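PDB 5UL3: 4'-phospho-dehydrooxetanocin synthase from Bacillus megaterium, which catalyses the cobalamin-dependent, radical S-adenosylmethionine-driven oxidative ring contraction of dAMP to an oxetane aldehyde in the biosynthesis of oxetanocin A. Local coordinates for residues 304-310 with 358-364; 237-241 with 325-331; 430-436 with 468-474. All blocks are in the same frame, centred on the assembly; numbering follows the deposited sequence.

Contacts 1 and 3 lie in the same sheet, parallel except for the edge strand 331-332, in the partial triose phosphate isomerase barrel of the radical SAM domain. Contact 1 pairs strands 305-311 and 357-360. Contact 3 pairs strands 432-436 and 470-473, with strand 393-398 between the two pairs. Their centres are 16 Å apart. Contact 2 joins a loop of the cobalamin-binding Rossmann domain (237-241) to a loop of the barrel domain (325-331). It lies 16 Å from contact 1 and 24 Å from contact 3, centre to centre. Its segments alternate with those of contact 1 along the chain, and the two touch at Trp330 and Glu364. Contact 3 follows both. Together they run from the cobalamin pocket to the S-adenosylmethionine site.

Contact 1: residues 304-310 with 358-364; sequences ALTLETS and IYMADEE
This contact is a parallel strand pair of the partial TIM barrel that forms the radical SAM domain, joined by a beta-alpha-beta crossover through helix 335-351. The short axes of 305-307 and 358-360 approach to 4.6 Å at -34°. Thr306 pairs with Tyr359 (CA-CA 4.8 Å) and Leu307 with Met360 (5.2 Å). Ile358 sits on the face covered by helix 335-351 with Leu305 and Leu307; its CD1 is 3.9 Å from Leu305 CB. Tyr359 shares the other face with Thr306. Its N donates to Leu305 O (3.0 Å), its O accepts a weak bond from Leu307 N (3.5 Å), and its CE1 packs on Ala304 CB (3.7 Å). Met360 places SD 3.9 Å from Thr309 CG2. Ala361 leaves the strand at phi/psi -84/-10, yet its N donates to Leu307 O at 2.7 Å. Its O makes a weak hydrogen bond to cobalamin, which also bonds the Glu308 and Glu363 carboxylates. Asp362, chi1 m, is the most covered residue. Its OD1 accepts from Thr309 N (2.8 Å), and its OD2 from Thr309 OG1 (2.6 Å). Ser310 OG lies 2.8 Å from this OD2. Glu363 N donates to a water (3.0 Å) that lies within hydrogen-bonding distance of Glu308 OE2 (2.7 Å) and Ser310 O (2.9 Å). Glu364 N donates to a second water at 3.0 Å, and that water donates to Ser310 OG at 2.9 Å.

Contact 2: residues 237-241 with 325-331; sequences CDKEG and HKLRSWR. With EDO (1,2-ethanediol), chain S.
Lys239, His325 and Leu327 bury the most surface where two loops meet without regular secondary structure. Lys239 and His325 have the closest CA atoms, 5.2 Å apart. Lys239 has a backbone of -135/-121, chi1 m and an otherwise extended side chain. Its CD rests on Leu327 CD2 at 3.9 Å. Its NZ makes a weak 3.3 Å bond to a water that also accepts from Arg328 NH2 (2.6 Å). His325 has chi1 t and chi2 64°. This turns the ring so that ND1 donates to Asp238 O at 3.2 Å, with that oxygen near the ring plane. The ring's NE2 makes a weak hydrogen bond to cobalamin, and helix 218-222 also packs on the ring. Leu327 has a positive phi (83/168), and its CA-CB bond points toward 237-241.

A salt bridge completes the contact. Arg331 NH1 donates to Glu240 OE2 at 3.0 Å, and a water bridges this OE2 (2.6 Å) to Arg331 NE (2.7 Å). Arg331 NH2 reaches back to Lys326 O (3.2 Å) and Ser329 O (3.1 Å), so the guanidinium spans the bend of the loop. Arg311 also pairs with Glu240 OE2, and Val281 N bonds its OE1. Gly241 and Lys326 bind cobalamin too. The contact is thus a domain interface beside the cofactor, between the Rossmann-fold B12-binding domain and the radical SAM barrel.

Contact 3: residues 430-436 with 468-474; sequences RIFIGVE and NLRIGFI. With EDO (1,2-ethanediol), chain X; EDO (1,2-ethanediol), chain F.
The contact pairs the last two parallel strands of the partial TIM barrel and carries Glu436, a residue that binds S-adenosylmethionine. The short axes of 432-436 and 470-473 approach to 4.5 Å and cross at -35°. Phe432 pairs with Arg470 (CA-CA 4.8 Å) and Ile433 with Ile471 (4.9 Å). Arg470 N donates to Ile431 O (2.9 Å), Ile433 N to Arg470 O (2.9 Å) and Gly472 N to Ile433 O (3.2 Å). A beta bulge follows and shifts the register by one. Gly434 (-76/65) centres an inverse gamma turn, with a weak bond from Val435 N to Ile433 O (2.8 Å). Glu436 then takes a positive phi (73/-30) and pairs with Phe473 (CA-CA 3.8 Å). Its N donates to Gly472 O (2.8 Å), and its O accepts from Ile474 N (2.9 Å).

Phe432, chi1 t, brings CZ to 3.3 Å from Gly472 N. A side chain at Gly472 would clash with this ring and with Glu436 OE1. Arg470 NH2 lies 3.6 Å from Phe432 CD2. On the face of Ile433 and Ile471, Leu469 CD2 packs against Ile433 CG1 (3.9 Å) and Val435 CG2 against Ile471 CG2 (3.8 Å). Glu436 has chi1 and chi2 both m. An ethanediol, probably from the crystallisation liquor, donates from O2 to Glu436 OE1 (2.6 Å) and from O1 to Glu436 OE2 (2.5 Å, very short).

Strand 393-398 flanks 432-436 on the sheet. Helix 452-464 covers Leu469, Ile471 and Val435, while helix 484-493 packs on Val435 and Phe473.

Contact 1: residues 304-310 with 358-364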
loop_
_atom_site.group_PDB
_atom_site.type_symbol
_atom_site.label_atom_id
_atom_site.label_comp_id
_atom_site.label_asym_id
_atom_site.label_seq_id
_atom_site.Cartn_x
_atom_site.Cartn_y
_atom_site.Cartn_z
ATOM N N ALA A 304 10.075 -5.247 -4.510
ATOM C CA ALA A 304 8.837 -5.744 -5.105
ATOM C C ALA A 304 8.262 -4.799 -6.158
ATOM O O ALA A 304 8.345 -3.573 -6.031
ATOM C CB ALA A 304 7.778 -5.957 -4.021
ATOM N N LEU A 305 7.617 -5.390 -7.164
ATOM C CA LEU A 305 6.830 -4.634 -8.139
ATOM C C LEU A 305 5.448 -4.294 -7.580
ATOM O O LEU A 305 4.839 -5.092 -6.868
ATOM C CB LEU A 305 6.649 -5.447 -9.416
ATOM C CG LEU A 305 7.955 -5.997 -9.979
ATOM C CD1 LEU A 305 7.646 -7.122 -10.933
ATOM C CD2 LEU A 305 8.679 -4.866 -10.676
ATOM N N THR A 306 4.965 -3.100 -7.927
ATOM C CA THR A 306 3.662 -2.605 -7.502
ATOM C C THR A 306 2.969 -1.972 -8.698
ATOM O O THR A 306 3.599 -1.652 -9.708
ATOM C CB THR A 306 3.795 -1.567 -6.385
ATOM O OG1 THR A 306 4.570 -0.463 -6.871
ATOM C CG2 THR A 306 4.478 -2.166 -5.149
ATOM N N LEU A 307 1.653 -1.790 -8.573
ATOM C CA LEU A 307 0.872 -1.030 -9.541
ATOM C C LEU A 307 -0.430 -0.665 -8.843
ATOM O O LEU A 307 -0.914 -1.424 -8.006
ATOM C CB LEU A 307 0.558 -1.832 -10.802
ATOM C CG LEU A 307 -0.142 -1.034 -11.912
ATOM C CD1 LEU A 307 0.715 0.172 -12.313
ATOM C CD2 LEU A 307 -0.406 -1.930 -13.124
ATOM N N GLU A 308 -0.979 0.496 -9.181
ATOM C CA GLU A 308 -2.302 0.894 -8.701
ATOM C C GLU A 308 -3.222 0.928 -9.912
ATOM O O GLU A 308 -3.002 1.726 -10.831
ATOM C CB GLU A 308 -2.245 2.253 -7.995
ATOM C CG GLU A 308 -3.531 2.569 -7.161
ATOM C CD GLU A 308 -3.509 3.936 -6.466
ATOM O OE1 GLU A 308 -2.907 4.883 -7.018
ATOM O OE2 GLU A 308 -4.122 4.075 -5.369
ATOM N N THR A 309 -4.235 0.048 -9.950
ATOM C CA THR A 309 -5.077 -0.019 -11.149
ATOM C C THR A 309 -6.385 0.748 -10.979
ATOM O O THR A 309 -7.210 0.762 -11.902
ATOM C CB THR A 309 -5.391 -1.476 -11.562
ATOM O OG1 THR A 309 -6.209 -2.120 -10.565
ATOM C CG2 THR A 309 -4.083 -2.293 -11.770
ATOM N N SER A 310 -6.580 1.375 -9.825
ATOM C CA SER A 310 -7.740 2.210 -9.529
ATOM C C SER A 310 -7.410 3.041 -8.303
ATOM O O SER A 310 -6.533 2.685 -7.513
ATOM C CB SER A 310 -9.001 1.370 -9.280
ATOM O OG SER A 310 -8.886 0.619 -8.089
ATOM N N ILE A 358 3.102 -9.130 -8.626
ATOM C CA ILE A 358 2.654 -7.744 -8.544
ATOM C C ILE A 358 1.852 -7.549 -7.267
ATOM O O ILE A 358 0.880 -8.272 -7.022
ATOM C CB ILE A 358 1.796 -7.356 -9.759
ATOM C CG1 ILE A 358 2.484 -7.737 -11.080
ATOM C CG2 ILE A 358 1.476 -5.850 -9.707
ATOM C CD1 ILE A 358 3.621 -6.812 -11.452
ATOM N N TYR A 359 2.218 -6.559 -6.480
ATOM C CA TYR A 359 1.433 -6.185 -5.305
ATOM C C TYR A 359 0.563 -5.005 -5.716
ATOM O O TYR A 359 1.062 -3.885 -5.860
ATOM C CB TYR A 359 2.345 -5.857 -4.142
ATOM C CG TYR A 359 3.171 -7.082 -3.806
ATOM C CD1 TYR A 359 4.377 -7.350 -4.468
ATOM C CD2 TYR A 359 2.705 -8.013 -2.888
ATOM C CE1 TYR A 359 5.103 -8.501 -4.190
ATOM C CE2 TYR A 359 3.427 -9.163 -2.599
ATOM C CZ TYR A 359 4.622 -9.399 -3.245
ATOM O OH TYR A 359 5.322 -10.551 -2.946
ATOM N N MET A 360 -0.726 -5.266 -5.929
ATOM C CA MET A 360 -1.636 -4.193 -6.325
ATOM C C MET A 360 -1.839 -3.236 -5.161
ATOM O O MET A 360 -2.153 -3.652 -4.032
ATOM C CB MET A 360 -2.994 -4.728 -6.785
ATOM C CG MET A 360 -2.991 -5.687 -7.948
ATOM S SD MET A 360 -2.337 -4.968 -9.480
ATOM C CE MET A 360 -2.808 -6.276 -10.613
ATOM N N ALA A 361 -1.676 -1.947 -5.442
ATOM C CA ALA A 361 -1.798 -0.928 -4.412
ATOM C C ALA A 361 -3.248 -0.510 -4.158
ATOM O O ALA A 361 -3.495 0.183 -3.163
ATOM C CB ALA A 361 -0.991 0.321 -4.800
ATOM N N ASP A 362 -4.186 -0.935 -5.008
ATOM C CA ASP A 362 -5.587 -0.485 -4.935
ATOM C C ASP A 362 -6.171 -0.661 -3.537
ATOM O O ASP A 362 -6.061 -1.731 -2.927
ATOM C CB ASP A 362 -6.460 -1.278 -5.914
ATOM C CG ASP A 362 -5.944 -1.269 -7.322
ATOM O OD1 ASP A 362 -4.713 -1.376 -7.538
ATOM O OD2 ASP A 362 -6.785 -1.233 -8.230
ATOM N N GLU A 363 -6.841 0.385 -3.045
ATOM C CA GLU A 363 -7.737 0.201 -1.907
ATOM C C GLU A 363 -8.856 -0.767 -2.252
ATOM O O GLU A 363 -9.298 -1.552 -1.401
ATOM C CB GLU A 363 -8.324 1.551 -1.478
ATOM C CG GLU A 363 -7.334 2.457 -0.765
ATOM C CD GLU A 363 -8.009 3.704 -0.238
ATOM O OE1 GLU A 363 -8.622 4.414 -1.068
ATOM O OE2 GLU A 363 -7.971 3.931 0.999
ATOM N N GLU A 364 -9.341 -0.707 -3.489
ATOM C CA GLU A 364 -10.526 -1.439 -3.946
ATOM C C GLU A 364 -10.244 -1.892 -5.376
ATOM O O GLU A 364 -10.527 -1.169 -6.342
ATOM C CB GLU A 364 -11.782 -0.567 -3.870
ATOM C CG GLU A 364 -13.032 -1.252 -4.396
ATOM C CD GLU A 364 -14.281 -0.385 -4.302
ATOM O OE1 GLU A 364 -14.166 0.860 -4.194
ATOM O OE2 GLU A 364 -15.387 -0.966 -4.328
HETATM O O HOH W 1 -6.377 2.860 -4.595
HETATM O O HOH W 2 -8.831 1.619 -5.349
#

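Contact 2: residues 237-241 with 325-331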
loop_
_atom_site.group_PDB
_atom_site.type_symbol
_atom_site.label_atom_id
_atom_site.label_comp_id
_atom_site.label_asym_id
_atom_site.label_seq_id
_atom_site.Cartn_x
_atom_site.Cartn_y
_atom_site.Cartn_z
ATOM N N CYS A 237 0.512 19.650 -0.645
ATOM C CA CYS A 237 -0.413 19.010 -1.571
ATOM C C CYS A 237 -1.399 18.179 -0.756
ATOM O O CYS A 237 -1.001 17.211 -0.095
ATOM C CB CYS A 237 0.336 18.123 -2.569
ATOM S SG CYS A 237 -0.768 17.203 -3.687
ATOM N N ASP A 238 -2.676 18.570 -0.804
ATOM C CA ASP A 238 -3.692 17.995 0.078
ATOM C C ASP A 238 -4.148 16.614 -0.367
ATOM O O ASP A 238 -4.475 15.775 0.478
ATOM C CB ASP A 238 -4.910 18.923 0.148
ATOM C CG ASP A 238 -4.628 20.204 0.925
ATOM O OD1 ASP A 238 -3.731 20.187 1.790
ATOM O OD2 ASP A 238 -5.322 21.214 0.675
ATOM N N LYS A 239 -4.197 16.360 -1.673
ATOM C CA LYS A 239 -4.731 15.097 -2.172
ATOM C C LYS A 239 -3.823 14.533 -3.266
ATOM O O LYS A 239 -2.648 14.248 -3.011
ATOM C CB LYS A 239 -6.167 15.296 -2.677
ATOM C CG LYS A 239 -7.130 15.629 -1.508
ATOM C CD LYS A 239 -8.310 16.450 -1.956
ATOM C CE LYS A 239 -9.138 16.869 -0.722
ATOM N NZ LYS A 239 -10.378 17.582 -1.123
ATOM N N GLU A 240 -4.346 14.326 -4.464
ATOM C CA GLU A 240 -3.484 13.832 -5.542
ATOM C C GLU A 240 -2.473 14.907 -5.949
ATOM O O GLU A 240 -2.755 16.109 -5.904
ATOM C CB GLU A 240 -4.322 13.437 -6.767
ATOM C CG GLU A 240 -5.161 12.163 -6.563
ATOM C CD GLU A 240 -6.229 12.008 -7.622
ATOM O OE1 GLU A 240 -7.005 12.967 -7.814
ATOM O OE2 GLU A 240 -6.282 10.937 -8.266
ATOM N N GLY A 241 -1.301 14.463 -6.396
ATOM C CA GLY A 241 -0.230 15.389 -6.720
ATOM C C GLY A 241 -0.090 15.813 -8.171
ATOM O O GLY A 241 0.580 16.813 -8.449
ATOM N N HIS A 325 -8.150 12.041 2.203
ATOM C CA HIS A 325 -6.961 12.032 1.356
ATOM C C HIS A 325 -7.141 11.130 0.133
ATOM O O HIS A 325 -6.733 11.498 -0.980
ATOM C CB HIS A 325 -5.756 11.600 2.205
ATOM C CG HIS A 325 -4.443 11.559 1.459
ATOM N ND1 HIS A 325 -3.847 12.681 0.920
ATOM C CD2 HIS A 325 -3.615 10.524 1.182
ATOM C CE1 HIS A 325 -2.714 12.334 0.330
ATOM N NE2 HIS A 325 -2.542 11.035 0.489
ATOM N N LYS A 326 -7.779 9.970 0.313
ATOM C CA LYS A 326 -7.937 8.978 -0.747
ATOM C C LYS A 326 -9.203 9.177 -1.572
ATOM O O LYS A 326 -9.278 8.657 -2.688
ATOM C CB LYS A 326 -7.930 7.570 -0.144
ATOM C CG LYS A 326 -6.564 7.156 0.438
ATOM C CD LYS A 326 -5.640 6.644 -0.679
ATOM C CE LYS A 326 -4.443 7.556 -0.878
ATOM N NZ LYS A 326 -3.543 7.062 -1.996
ATOM N N LEU A 327 -10.181 9.916 -1.036
ATOM C CA LEU A 327 -11.405 10.367 -1.711
ATOM C C LEU A 327 -12.502 9.301 -1.728
ATOM O O LEU A 327 -12.265 8.129 -1.404
ATOM C CB LEU A 327 -11.111 10.860 -3.135
ATOM C CG LEU A 327 -10.014 11.935 -3.281
ATOM C CD1 LEU A 327 -10.042 12.507 -4.679
ATOM C CD2 LEU A 327 -10.156 13.039 -2.236
ATOM N N ARG A 328 -13.721 9.707 -2.098
ATOM C CA ARG A 328 -14.915 8.903 -1.858
ATOM C C ARG A 328 -15.541 8.365 -3.128
ATOM O O ARG A 328 -16.691 7.906 -3.092
ATOM C CB ARG A 328 -15.949 9.731 -1.084
ATOM C CG ARG A 328 -15.378 10.374 0.161
ATOM C CD ARG A 328 -15.815 11.836 0.319
ATOM N NE ARG A 328 -15.211 12.383 1.527
ATOM C CZ ARG A 328 -14.128 13.154 1.539
ATOM N NH1 ARG A 328 -13.651 13.598 2.691
ATOM N NH2 ARG A 328 -13.534 13.484 0.397
ATOM N N SER A 329 -14.837 8.431 -4.253
ATOM C CA SER A 329 -15.298 7.873 -5.510
ATOM C C SER A 329 -14.199 6.977 -6.058
ATOM O O SER A 329 -13.030 7.127 -5.704
ATOM C CB SER A 329 -15.626 8.965 -6.533
ATOM O OG SER A 329 -14.477 9.762 -6.770
ATOM N N TRP A 330 -14.579 6.056 -6.933
ATOM C CA TRP A 330 -13.664 5.039 -7.447
ATOM C C TRP A 330 -13.335 5.359 -8.901
ATOM O O TRP A 330 -14.237 5.504 -9.725
ATOM C CB TRP A 330 -14.288 3.654 -7.296
ATOM C CG TRP A 330 -13.402 2.497 -7.668
ATOM C CD1 TRP A 330 -12.351 2.008 -6.950
ATOM C CD2 TRP A 330 -13.545 1.646 -8.814
ATOM N NE1 TRP A 330 -11.818 0.915 -7.586
ATOM C CE2 TRP A 330 -12.517 0.681 -8.743
ATOM C CE3 TRP A 330 -14.429 1.619 -9.902
ATOM C CZ2 TRP A 330 -12.361 -0.313 -9.700
ATOM C CZ3 TRP A 330 -14.274 0.633 -10.854
ATOM C CH2 TRP A 330 -13.237 -0.314 -10.756
ATOM N N ARG A 331 -12.041 5.480 -9.208
ATOM C CA ARG A 331 -11.552 5.892 -10.527
ATOM C C ARG A 331 -10.668 4.784 -11.101
ATOM O O ARG A 331 -9.489 4.672 -10.722
ATOM C CB ARG A 331 -10.761 7.198 -10.424
ATOM C CG ARG A 331 -11.546 8.376 -9.820
ATOM C CD ARG A 331 -11.346 8.501 -8.305
ATOM N NE ARG A 331 -10.018 9.023 -7.962
ATOM C CZ ARG A 331 -9.533 9.059 -6.726
ATOM N NH1 ARG A 331 -8.327 9.571 -6.491
ATOM N NH2 ARG A 331 -10.266 8.592 -5.711
HETATM C C1 EDO S . -14.011 12.857 -2.775
HETATM O O1 EDO S . -14.456 13.820 -1.816
HETATM C C2 EDO S . -15.135 12.361 -3.637
HETATM O O2 EDO S . -14.604 11.834 -4.849
HETATM O O HOH W 3 -11.482 15.093 0.792
HETATM O O HOH W 4 -8.146 9.946 -9.730
#

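Contact 3: residues 430-436 with 468-474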
loop_
_atom_site.group_PDB
_atom_site.type_symbol
_atom_site.label_atom_id
_atom_site.label_comp_id
_atom_site.label_asym_id
_atom_site.label_seq_id
_atom_site.Cartn_x
_atom_site.Cartn_y
_atom_site.Cartn_z
ATOM N N ARG A 430 -2.052 -13.927 -2.675
ATOM C CA ARG A 430 -2.363 -13.577 -1.291
ATOM C C ARG A 430 -3.320 -12.385 -1.310
ATOM O O ARG A 430 -2.897 -11.241 -1.498
ATOM C CB ARG A 430 -1.098 -13.280 -0.497
ATOM C CG ARG A 430 -0.517 -14.558 0.122
ATOM C CD ARG A 430 0.792 -14.339 0.845
ATOM N NE ARG A 430 1.893 -14.430 -0.090
ATOM C CZ ARG A 430 2.619 -15.523 -0.296
ATOM N NH1 ARG A 430 3.592 -15.493 -1.192
ATOM N NH2 ARG A 430 2.385 -16.631 0.397
ATOM N N ILE A 431 -4.618 -12.654 -1.111
ATOM C CA ILE A 431 -5.653 -11.617 -1.136
ATOM C C ILE A 431 -6.004 -11.238 0.301
ATOM O O ILE A 431 -6.154 -12.113 1.176
ATOM C CB ILE A 431 -6.903 -12.089 -1.922
ATOM C CG1 ILE A 431 -6.758 -11.945 -3.445
ATOM C CG2 ILE A 431 -8.140 -11.287 -1.538
ATOM C CD1 ILE A 431 -5.359 -11.834 -4.011
ATOM N N PHE A 432 -6.122 -9.924 0.556
ATOM C CA PHE A 432 -6.465 -9.395 1.873
ATOM C C PHE A 432 -7.951 -9.054 1.864
ATOM O O PHE A 432 -8.394 -8.295 1.003
ATOM C CB PHE A 432 -5.651 -8.132 2.183
ATOM C CG PHE A 432 -5.981 -7.494 3.499
ATOM C CD1 PHE A 432 -6.977 -6.519 3.589
ATOM C CD2 PHE A 432 -5.288 -7.834 4.649
ATOM C CE1 PHE A 432 -7.286 -5.932 4.810
ATOM C CE2 PHE A 432 -5.589 -7.252 5.872
ATOM C CZ PHE A 432 -6.587 -6.296 5.954
ATOM N N ILE A 433 -8.711 -9.589 2.818
ATOM C CA ILE A 433 -10.139 -9.263 2.937
ATOM C C ILE A 433 -10.322 -8.501 4.241
ATOM O O ILE A 433 -9.969 -9.006 5.315
ATOM C CB ILE A 433 -11.036 -10.507 2.920
ATOM C CG1 ILE A 433 -10.755 -11.392 1.710
ATOM C CG2 ILE A 433 -12.546 -10.074 2.987
ATOM C CD1 ILE A 433 -11.290 -10.870 0.420
ATOM N N GLY A 434 -10.847 -7.282 4.149
ATOM C CA GLY A 434 -11.078 -6.467 5.328
ATOM C C GLY A 434 -12.285 -6.898 6.142
ATOM O O GLY A 434 -13.270 -6.161 6.246
ATOM N N VAL A 435 -12.216 -8.102 6.719
ATOM C CA VAL A 435 -13.289 -8.610 7.585
ATOM C C VAL A 435 -13.502 -7.683 8.781
ATOM O O VAL A 435 -14.622 -7.215 9.041
ATOM C CB VAL A 435 -12.958 -10.048 8.038
ATOM C CG1 VAL A 435 -13.861 -10.500 9.158
ATOM C CG2 VAL A 435 -13.046 -11.019 6.854
ATOM N N GLU A 436 -12.436 -7.456 9.551
ATOM C CA GLU A 436 -12.307 -6.533 10.683
ATOM C C GLU A 436 -13.042 -6.989 11.948
ATOM O O GLU A 436 -12.597 -6.687 13.059
ATOM C CB GLU A 436 -12.761 -5.105 10.296
ATOM C CG GLU A 436 -12.005 -4.447 9.104
ATOM C CD GLU A 436 -10.505 -4.726 9.040
ATOM O OE1 GLU A 436 -9.949 -4.746 7.917
ATOM O OE2 GLU A 436 -9.854 -4.914 10.082
ATOM N N ASN A 468 -5.087 -17.568 -1.541
ATOM C CA ASN A 468 -4.434 -17.689 -0.213
ATOM C C ASN A 468 -4.664 -16.450 0.676
ATOM O O ASN A 468 -3.856 -15.519 0.684
ATOM C CB ASN A 468 -2.939 -17.954 -0.423
ATOM C CG ASN A 468 -2.117 -18.016 0.885
ATOM O OD1 ASN A 468 -2.652 -18.053 1.993
ATOM N ND2 ASN A 468 -0.790 -18.040 0.735
ATOM N N LEU A 469 -5.704 -16.501 1.512
ATOM C CA LEU A 469 -6.290 -15.352 2.197
ATOM C C LEU A 469 -5.503 -14.875 3.411
ATOM O O LEU A 469 -4.870 -15.663 4.118
ATOM C CB LEU A 469 -7.687 -15.719 2.706
ATOM C CG LEU A 469 -8.675 -16.086 1.653
ATOM C CD1 LEU A 469 -9.925 -16.683 2.327
ATOM C CD2 LEU A 469 -8.992 -14.763 0.995
ATOM N N ARG A 470 -5.625 -13.570 3.673
ATOM C CA ARG A 470 -5.294 -12.908 4.934
ATOM C C ARG A 470 -6.492 -12.035 5.271
ATOM O O ARG A 470 -7.119 -11.497 4.361
ATOM C CB ARG A 470 -4.063 -11.978 4.828
ATOM C CG ARG A 470 -2.711 -12.546 5.148
ATOM C CD ARG A 470 -1.742 -11.417 5.543
ATOM N NE ARG A 470 -2.069 -10.135 4.907
ATOM C CZ ARG A 470 -1.752 -9.817 3.649
ATOM N NH1 ARG A 470 -1.112 -10.691 2.884
ATOM N NH2 ARG A 470 -2.077 -8.631 3.155
ATOM N N ILE A 471 -6.816 -11.865 6.551
ATOM C CA ILE A 471 -7.918 -10.964 6.917
ATOM C C ILE A 471 -7.445 -9.943 7.946
ATOM O O ILE A 471 -6.640 -10.253 8.826
ATOM C CB ILE A 471 -9.168 -11.721 7.433
ATOM C CG1 ILE A 471 -8.922 -12.394 8.804
ATOM C CG2 ILE A 471 -9.669 -12.705 6.378
ATOM C CD1 ILE A 471 -10.190 -12.970 9.435
ATOM N N GLY A 472 -7.934 -8.707 7.827
ATOM C CA GLY A 472 -7.793 -7.769 8.921
ATOM C C GLY A 472 -8.806 -8.079 10.011
ATOM O O GLY A 472 -9.916 -8.541 9.748
ATOM N N PHE A 473 -8.397 -7.873 11.258
ATOM C CA PHE A 473 -9.297 -8.149 12.377
ATOM C C PHE A 473 -8.941 -7.214 13.516
ATOM O O PHE A 473 -7.809 -7.228 14.000
ATOM C CB PHE A 473 -9.208 -9.613 12.832
ATOM C CG PHE A 473 -10.454 -10.089 13.552
ATOM C CD1 PHE A 473 -10.578 -9.944 14.922
ATOM C CD2 PHE A 473 -11.505 -10.655 12.841
ATOM C CE1 PHE A 473 -11.747 -10.363 15.577
ATOM C CE2 PHE A 473 -12.665 -11.084 13.487
ATOM C CZ PHE A 473 -12.773 -10.942 14.857
ATOM N N ILE A 474 -9.895 -6.376 13.920
ATOM C CA ILE A 474 -9.642 -5.431 14.994
ATOM C C ILE A 474 -10.460 -5.894 16.193
ATOM O O ILE A 474 -11.639 -5.557 16.298
ATOM C CB ILE A 474 -10.021 -4.000 14.583
ATOM C CG1 ILE A 474 -9.378 -3.638 13.233
ATOM C CG2 ILE A 474 -9.569 -3.021 15.630
ATOM C CD1 ILE A 474 -10.043 -2.412 12.577
HETATM C C1 EDO X . -6.755 -3.256 9.747
HETATM O O1 EDO X . -7.405 -4.455 10.211
HETATM C C2 EDO X . -7.625 -2.499 8.742
HETATM O O2 EDO X . -7.843 -3.281 7.552
HETATM C C1 EDO F . -6.138 -21.003 3.338
HETATM O O1 EDO F . -7.378 -21.554 3.811
HETATM C C2 EDO F . -6.307 -19.580 2.792
HETATM O O2 EDO F . -5.041 -18.891 2.889
HETATM O O HOH W 5 -2.458 -9.184 0.116
#